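Local coordinates for protein catalase (Bacillus pumilus, PDB 4QOL) that breaks down hydrogen peroxide into water and oxygen at a heme and shows peroxidase-like reactivity toward phenolic substrates, at residues N71-H76 and A80-E85; F202-K207 and L261-M266. All coordinates share one frame; numbering follows the deposited sequence.

Overall arrangement
Interactions 1 and 2 lie next to each other in the catalase fold, their centres 11 Å apart and on the same side of the chain's centre. Interaction 1 ties together the loop between strands 60-69 and 88-96 and holds a sodium ion; interaction 2 packs strand 202-205 against strand 258-267. Trp204 joins them: Leu82 CD1 packs on its CZ2 at 3.7 Å, while Val263 and Leu265 meet the same indole from the second strand. His76 CD2 also touches Leu265 CD1 at 3.5 Å, and Lys75 O probably accepts a hydrogen bond from Asn206 ND2. The sodium ion, about 12 Å from the Trp204 side chain, is coordinated by Ser72, Glu85 and waters; the heme takes no part in either contact.

Interaction 1: N71-H76 and A80-E85; sequences NSMEKH and AFLSEE. With NA (sodium ion), chain I.
A sodium site in the loop between strands 60-69 and 88-96 of the catalase domain brings Ser72 and Glu85 together. Ser72 OG and Glu85 OE2 each bind the ion at 2.2 Å, in neighbouring positions at roughly a right angle to each other, and four waters complete an octahedron. Water 5 stands opposite the hydroxyl and water 3 opposite the carboxylate oxygen. Ser72 turns its OG between its own N and carbonyl carbon (chi1 73°), which points the hydroxyl at the metal. The Glu85 chain folds back at chi2 (77°) and offers one oxygen. That oxygen also accepts a nearly straight hydrogen bond from Ser72 N at 3.0 Å, the donor standing well above the carboxylate plane. Water 1 bridges Glu85 OE2 to Asn71 OD1; the ND2 of that side chain is hydrogen-bonded to Lys294 O.

Beside the ion the backbones join directly: Met73 N donates to Leu82 O at 3.0 Å, and Ser72 CA lies 3.5 Å from the same oxygen. Next to this bond Met73 CB touches Leu82 CB at 4.0 Å, and both side chains continue onto Trp204 and Val295.

Glu74 remains in the second shell, its OE2 accepting from water 3 at 2.7 Å. Glu74 OE1 and Glu85 OE2 stay 5.5 Å apart, and the cation near both carboxylates probably offsets their like charges. One carboxylate oxygen thus serves both the metal and a main-chain N-H, so that ion binding and loop closure are coupled through Glu85 OE2, with the Met73-Leu82 backbone bond as a second tie.

Interaction 2: F202-K207 and L261-M266; sequences FRWVNK and LYVQLM
Trp204 brings the six-membered part of its indole up to Val263 and Leu265, bridging strand 202-205 and strand 258-267 in the antiparallel beta structure of the catalase fold, whose hallmark is a beta-barrel. The two strands are not direct neighbours in the sheet: strand 211-220 pairs with both, and the nearest CA atoms across the contact, those of Trp204 and Leu265, are 8.8 Å apart. The connection is therefore made by side chains, and it is entirely apolar.

Val263 and Leu265, two residues apart on one strand, meet different carbons of the ring, both approaching obliquely. The side chains of Val263 and Trp204 approach from opposite directions, and Val263 CG1 comes to 3.9 Å from Trp204 CH2. Val263 CG2 reaches the same ring carbon at 4.1 Å, so CH2 touches both methyls of the valine. Leu265 arrives at about a right angle to the tryptophan side chain. Its CG lies anti to the carbonyl carbon (chi1 -69°), and this carries the end of the chain closer to the indole than its CB direction alone would suggest.

Around the pair, Val214 of the intervening strand touches both Trp204 and Val263, and Ile325 of strand 325-327 also packs on the indole. The one polar atom of the ring, Trp204 NE1, is hydrogen-bonded to Tyr216 OH, which satisfies its N-H in the buried setting and is consistent with a fixed indole orientation. On the same side of the ring plane as the valine methyl, Leu265 CD2 sits 3.8 Å from Trp204 CE3 and 4.1 Å from CZ3.

Interaction 1: N71-H76 and A80-E85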
loop_
_atom_site.group_PDB
_atom_site.type_symbol
_atom_site.label_atom_id
_atom_site.label_comp_id
_atom_site.label_asym_id
_atom_site.label_seq_id
_atom_site.Cartn_x
_atom_site.Cartn_y
_atom_site.Cartn_z
ATOM N N ASN A 71 -15.806 -39.645 16.569
ATOM C CA ASN A 71 -16.327 -39.637 17.931
ATOM C C ASN A 71 -16.737 -38.227 18.306
ATOM O O ASN A 71 -15.908 -37.317 18.318
ATOM C CB ASN A 71 -15.275 -40.143 18.893
ATOM C CG ASN A 71 -14.896 -41.584 18.614
ATOM O OD1 ASN A 71 -15.789 -42.429 18.518
ATOM N ND2 ASN A 71 -13.639 -41.852 18.381
ATOM N N SER A 72 -18.003 -38.040 18.646
ATOM C CA SER A 72 -18.463 -36.719 19.016
ATOM C C SER A 72 -17.806 -36.263 20.324
ATOM O O SER A 72 -17.423 -37.087 21.190
ATOM C CB SER A 72 -19.981 -36.656 19.038
ATOM O OG SER A 72 -20.401 -37.349 20.136
ATOM N N MET A 73 -17.555 -34.964 20.408
ATOM C CA MET A 73 -16.726 -34.443 21.491
ATOM C C MET A 73 -17.548 -33.589 22.417
ATOM O O MET A 73 -17.018 -32.826 23.201
ATOM C CB MET A 73 -15.528 -33.647 20.891
ATOM C CG MET A 73 -14.456 -34.508 20.270
ATOM S SD MET A 73 -13.557 -35.447 21.525
ATOM C CE MET A 73 -13.841 -37.076 20.858
ATOM N N GLU A 74 -18.874 -33.665 22.288
ATOM C CA GLU A 74 -19.752 -32.760 23.032
ATOM C C GLU A 74 -19.578 -32.833 24.548
ATOM O O GLU A 74 -19.992 -31.928 25.262
ATOM C CB GLU A 74 -21.217 -32.979 22.632
ATOM C CG GLU A 74 -21.879 -34.180 23.296
ATOM C CD GLU A 74 -21.297 -35.528 22.792
ATOM O OE1 GLU A 74 -20.691 -35.537 21.697
ATOM O OE2 GLU A 74 -21.447 -36.588 23.435
ATOM N N LYS A 75 -19.051 -33.933 25.067
ATOM C CA LYS A 75 -18.834 -34.018 26.525
ATOM C C LYS A 75 -17.823 -32.989 26.964
ATOM O O LYS A 75 -17.826 -32.534 28.111
ATOM C CB LYS A 75 -18.313 -35.424 26.905
ATOM C CG LYS A 75 -19.333 -36.557 26.861
ATOM C CD LYS A 75 -18.700 -37.875 27.302
ATOM C CE LYS A 75 -19.746 -38.940 27.650
ATOM N NZ LYS A 75 -20.908 -39.071 26.719
ATOM N N HIS A 76 -16.926 -32.607 26.024
ATOM C CA HIS A 76 -15.764 -31.783 26.342
ATOM C C HIS A 76 -15.706 -30.441 25.649
ATOM O O HIS A 76 -15.147 -29.537 26.189
ATOM C CB HIS A 76 -14.477 -32.506 25.999
ATOM C CG HIS A 76 -14.424 -33.902 26.491
ATOM N ND1 HIS A 76 -14.445 -34.205 27.832
ATOM C CD2 HIS A 76 -14.342 -35.079 25.829
ATOM C CE1 HIS A 76 -14.399 -35.520 27.975
ATOM N NE2 HIS A 76 -14.322 -36.069 26.775
ATOM N N ALA A 80 -19.431 -26.739 17.391
ATOM C CA ALA A 80 -20.445 -27.291 16.506
ATOM C C ALA A 80 -19.875 -28.341 15.544
ATOM O O ALA A 80 -20.500 -29.404 15.347
ATOM C CB ALA A 80 -21.138 -26.169 15.733
ATOM N N PHE A 81 -18.705 -28.070 14.940
ATOM C CA PHE A 81 -18.171 -29.006 13.961
ATOM C C PHE A 81 -17.769 -30.358 14.556
ATOM O O PHE A 81 -17.569 -31.325 13.803
ATOM C CB PHE A 81 -17.013 -28.394 13.095
ATOM C CG PHE A 81 -15.648 -28.438 13.748
ATOM C CD1 PHE A 81 -15.286 -27.519 14.721
ATOM C CD2 PHE A 81 -14.714 -29.383 13.354
ATOM C CE1 PHE A 81 -14.033 -27.545 15.280
ATOM C CE2 PHE A 81 -13.431 -29.386 13.873
ATOM C CZ PHE A 81 -13.111 -28.483 14.872
ATOM N N LEU A 82 -17.661 -30.447 15.880
ATOM C CA LEU A 82 -17.299 -31.730 16.551
ATOM C C LEU A 82 -18.464 -32.431 17.228
ATOM O O LEU A 82 -18.266 -33.365 18.014
ATOM C CB LEU A 82 -16.168 -31.490 17.557
ATOM C CG LEU A 82 -14.847 -30.920 16.972
ATOM C CD1 LEU A 82 -13.822 -30.637 18.066
ATOM C CD2 LEU A 82 -14.284 -31.921 15.979
ATOM N N SER A 83 -19.674 -32.016 16.927
ATOM C CA SER A 83 -20.829 -32.310 17.848
ATOM C C SER A 83 -21.432 -33.674 17.635
ATOM O O SER A 83 -22.222 -34.167 18.479
ATOM C CB SER A 83 -21.935 -31.285 17.726
ATOM O OG SER A 83 -22.487 -31.225 16.399
ATOM N N GLU A 84 -21.171 -34.269 16.498
ATOM C CA GLU A 84 -21.759 -35.565 16.295
ATOM C C GLU A 84 -21.017 -36.413 15.306
ATOM O O GLU A 84 -20.396 -35.923 14.320
ATOM C CB GLU A 84 -23.239 -35.468 15.949
ATOM C CG GLU A 84 -23.728 -34.481 14.920
ATOM C CD GLU A 84 -25.193 -34.823 14.425
ATOM O OE1 GLU A 84 -25.936 -35.599 15.137
ATOM O OE2 GLU A 84 -25.657 -34.333 13.334
ATOM N N GLU A 85 -21.163 -37.721 15.524
ATOM C CA GLU A 85 -20.556 -38.712 14.668
ATOM C C GLU A 85 -21.023 -38.517 13.254
ATOM O O GLU A 85 -22.195 -38.328 12.982
ATOM C CB GLU A 85 -20.934 -40.148 15.083
ATOM C CG GLU A 85 -20.252 -40.598 16.360
ATOM C CD GLU A 85 -20.849 -40.045 17.681
ATOM O OE1 GLU A 85 -21.977 -39.429 17.679
ATOM O OE2 GLU A 85 -20.105 -40.166 18.726
HETATM NA NA NA I . -20.865 -39.483 20.683
HETATM O O HOH W 1 -18.060 -42.031 20.364
HETATM O O HOH W 2 -18.736 -39.817 21.297
HETATM O O HOH W 3 -21.523 -39.152 22.535
HETATM O O HOH W 4 -22.649 -39.245 20.124
HETATM O O HOH W 5 -20.955 -41.537 20.648
#

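Interaction 2: F202-K207 and L261-M266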
loop_
_atom_site.group_PDB
_atom_site.type_symbol
_atom_site.label_atom_id
_atom_site.label_comp_id
_atom_site.label_asym_id
_atom_site.label_seq_id
_atom_site.Cartn_x
_atom_site.Cartn_y
_atom_site.Cartn_z
ATOM N N PHE A 202 -4.814 -25.641 24.268
ATOM C CA PHE A 202 -5.963 -24.797 24.176
ATOM C C PHE A 202 -6.962 -25.171 25.292
ATOM O O PHE A 202 -6.742 -26.102 26.045
ATOM C CB PHE A 202 -6.632 -25.002 22.801
ATOM C CG PHE A 202 -5.785 -24.521 21.672
ATOM C CD1 PHE A 202 -5.818 -23.151 21.301
ATOM C CD2 PHE A 202 -4.890 -25.357 21.049
ATOM C CE1 PHE A 202 -4.926 -22.680 20.290
ATOM C CE2 PHE A 202 -4.041 -24.895 20.041
ATOM C CZ PHE A 202 -4.046 -23.584 19.684
ATOM N N ARG A 203 -8.023 -24.442 25.329
ATOM C CA ARG A 203 -9.123 -24.716 26.273
ATOM C C ARG A 203 -10.336 -25.207 25.503
ATOM O O ARG A 203 -10.772 -24.515 24.546
ATOM C CB ARG A 203 -9.463 -23.445 27.039
ATOM C CG ARG A 203 -8.447 -23.038 28.090
ATOM C CD ARG A 203 -9.006 -21.812 28.871
ATOM N NE ARG A 203 -8.129 -21.558 29.987
ATOM C CZ ARG A 203 -8.479 -21.518 31.272
ATOM N NH1 ARG A 203 -9.741 -21.572 31.678
ATOM N NH2 ARG A 203 -7.525 -21.343 32.146
ATOM N N TRP A 204 -10.940 -26.308 25.963
ATOM C CA TRP A 204 -12.205 -26.778 25.433
ATOM C C TRP A 204 -13.247 -26.518 26.487
ATOM O O TRP A 204 -13.031 -26.825 27.654
ATOM C CB TRP A 204 -12.112 -28.251 25.085
ATOM C CG TRP A 204 -11.733 -28.535 23.709
ATOM C CD1 TRP A 204 -11.217 -27.646 22.725
ATOM C CD2 TRP A 204 -11.796 -29.802 23.081
ATOM N NE1 TRP A 204 -11.003 -28.326 21.557
ATOM C CE2 TRP A 204 -11.313 -29.648 21.742
ATOM C CE3 TRP A 204 -12.212 -31.038 23.477
ATOM C CZ2 TRP A 204 -11.326 -30.671 20.843
ATOM C CZ3 TRP A 204 -12.091 -32.107 22.581
ATOM C CH2 TRP A 204 -11.670 -31.898 21.282
ATOM N N VAL A 205 -14.354 -25.899 26.099
ATOM C CA VAL A 205 -15.387 -25.526 27.006
ATOM C C VAL A 205 -16.664 -26.187 26.495
ATOM O O VAL A 205 -17.066 -25.953 25.372
ATOM C CB VAL A 205 -15.598 -23.991 27.103
ATOM C CG1 VAL A 205 -16.606 -23.692 28.217
ATOM C CG2 VAL A 205 -14.267 -23.293 27.363
ATOM N N ASN A 206 -17.329 -26.945 27.373
ATOM C CA ASN A 206 -18.607 -27.620 26.997
ATOM C C ASN A 206 -19.905 -26.796 27.295
ATOM O O ASN A 206 -19.846 -25.670 27.766
ATOM C CB ASN A 206 -18.659 -29.020 27.599
ATOM C CG ASN A 206 -18.936 -29.041 29.119
ATOM O OD1 ASN A 206 -19.251 -28.046 29.748
ATOM N ND2 ASN A 206 -18.754 -30.199 29.694
ATOM N N LYS A 207 -21.058 -27.361 26.971
ATOM C CA LYS A 207 -22.304 -26.605 27.112
ATOM C C LYS A 207 -22.631 -26.257 28.578
ATOM O O LYS A 207 -23.471 -25.429 28.827
ATOM C CB LYS A 207 -23.496 -27.392 26.511
ATOM C CG LYS A 207 -23.916 -28.624 27.299
ATOM C CD LYS A 207 -24.903 -29.474 26.491
ATOM C CE LYS A 207 -25.383 -30.713 27.183
ATOM N NZ LYS A 207 -26.564 -31.437 26.580
ATOM N N LEU A 261 -7.182 -37.182 13.373
ATOM C CA LEU A 261 -7.084 -36.216 14.485
ATOM C C LEU A 261 -7.292 -36.911 15.841
ATOM O O LEU A 261 -8.283 -37.553 16.029
ATOM C CB LEU A 261 -8.189 -35.140 14.348
ATOM C CG LEU A 261 -8.056 -33.991 15.333
ATOM C CD1 LEU A 261 -6.738 -33.226 15.180
ATOM C CD2 LEU A 261 -9.238 -33.052 15.142
ATOM N N TYR A 262 -6.317 -36.760 16.734
ATOM C CA TYR A 262 -6.379 -37.210 18.100
ATOM C C TYR A 262 -6.230 -36.011 19.015
ATOM O O TYR A 262 -5.541 -35.052 18.692
ATOM C CB TYR A 262 -5.260 -38.166 18.420
ATOM C CG TYR A 262 -5.386 -39.512 17.760
ATOM C CD1 TYR A 262 -4.964 -39.671 16.464
ATOM C CD2 TYR A 262 -6.004 -40.585 18.410
ATOM C CE1 TYR A 262 -5.121 -40.885 15.800
ATOM C CE2 TYR A 262 -6.151 -41.806 17.753
ATOM C CZ TYR A 262 -5.660 -41.941 16.448
ATOM O OH TYR A 262 -5.818 -43.168 15.813
ATOM N N VAL A 263 -6.875 -36.071 20.172
ATOM C CA VAL A 263 -6.625 -35.103 21.225
ATOM C C VAL A 263 -6.156 -35.756 22.504
ATOM O O VAL A 263 -6.429 -36.919 22.769
ATOM C CB VAL A 263 -7.847 -34.212 21.532
ATOM C CG1 VAL A 263 -8.155 -33.364 20.302
ATOM C CG2 VAL A 263 -9.056 -35.025 21.948
ATOM N N GLN A 264 -5.451 -34.967 23.316
ATOM C CA GLN A 264 -5.263 -35.271 24.736
ATOM C C GLN A 264 -6.009 -34.250 25.564
ATOM O O GLN A 264 -6.067 -33.064 25.204
ATOM C CB GLN A 264 -3.758 -35.161 25.097
ATOM C CG GLN A 264 -2.817 -36.100 24.395
ATOM C CD GLN A 264 -1.359 -35.740 24.662
ATOM O OE1 GLN A 264 -0.831 -34.786 24.097
ATOM N NE2 GLN A 264 -0.703 -36.507 25.534
ATOM N N LEU A 265 -6.592 -34.717 26.667
ATOM C CA LEU A 265 -7.391 -33.860 27.532
ATOM C C LEU A 265 -6.808 -33.900 28.951
ATOM O O LEU A 265 -6.483 -34.979 29.463
ATOM C CB LEU A 265 -8.875 -34.278 27.535
ATOM C CG LEU A 265 -9.606 -34.016 26.206
ATOM C CD1 LEU A 265 -10.865 -34.850 26.100
ATOM C CD2 LEU A 265 -9.931 -32.529 26.060
ATOM N N MET A 266 -6.653 -32.732 29.561
ATOM C CA MET A 266 -6.112 -32.585 30.921
ATOM C C MET A 266 -7.019 -31.691 31.746
ATOM O O MET A 266 -7.418 -30.615 31.299
ATOM C CB MET A 266 -4.686 -32.019 30.836
ATOM C CG MET A 266 -4.086 -31.611 32.152
ATOM S SD MET A 266 -2.495 -30.740 31.940
ATOM C CE MET A 266 -1.386 -31.989 31.362
#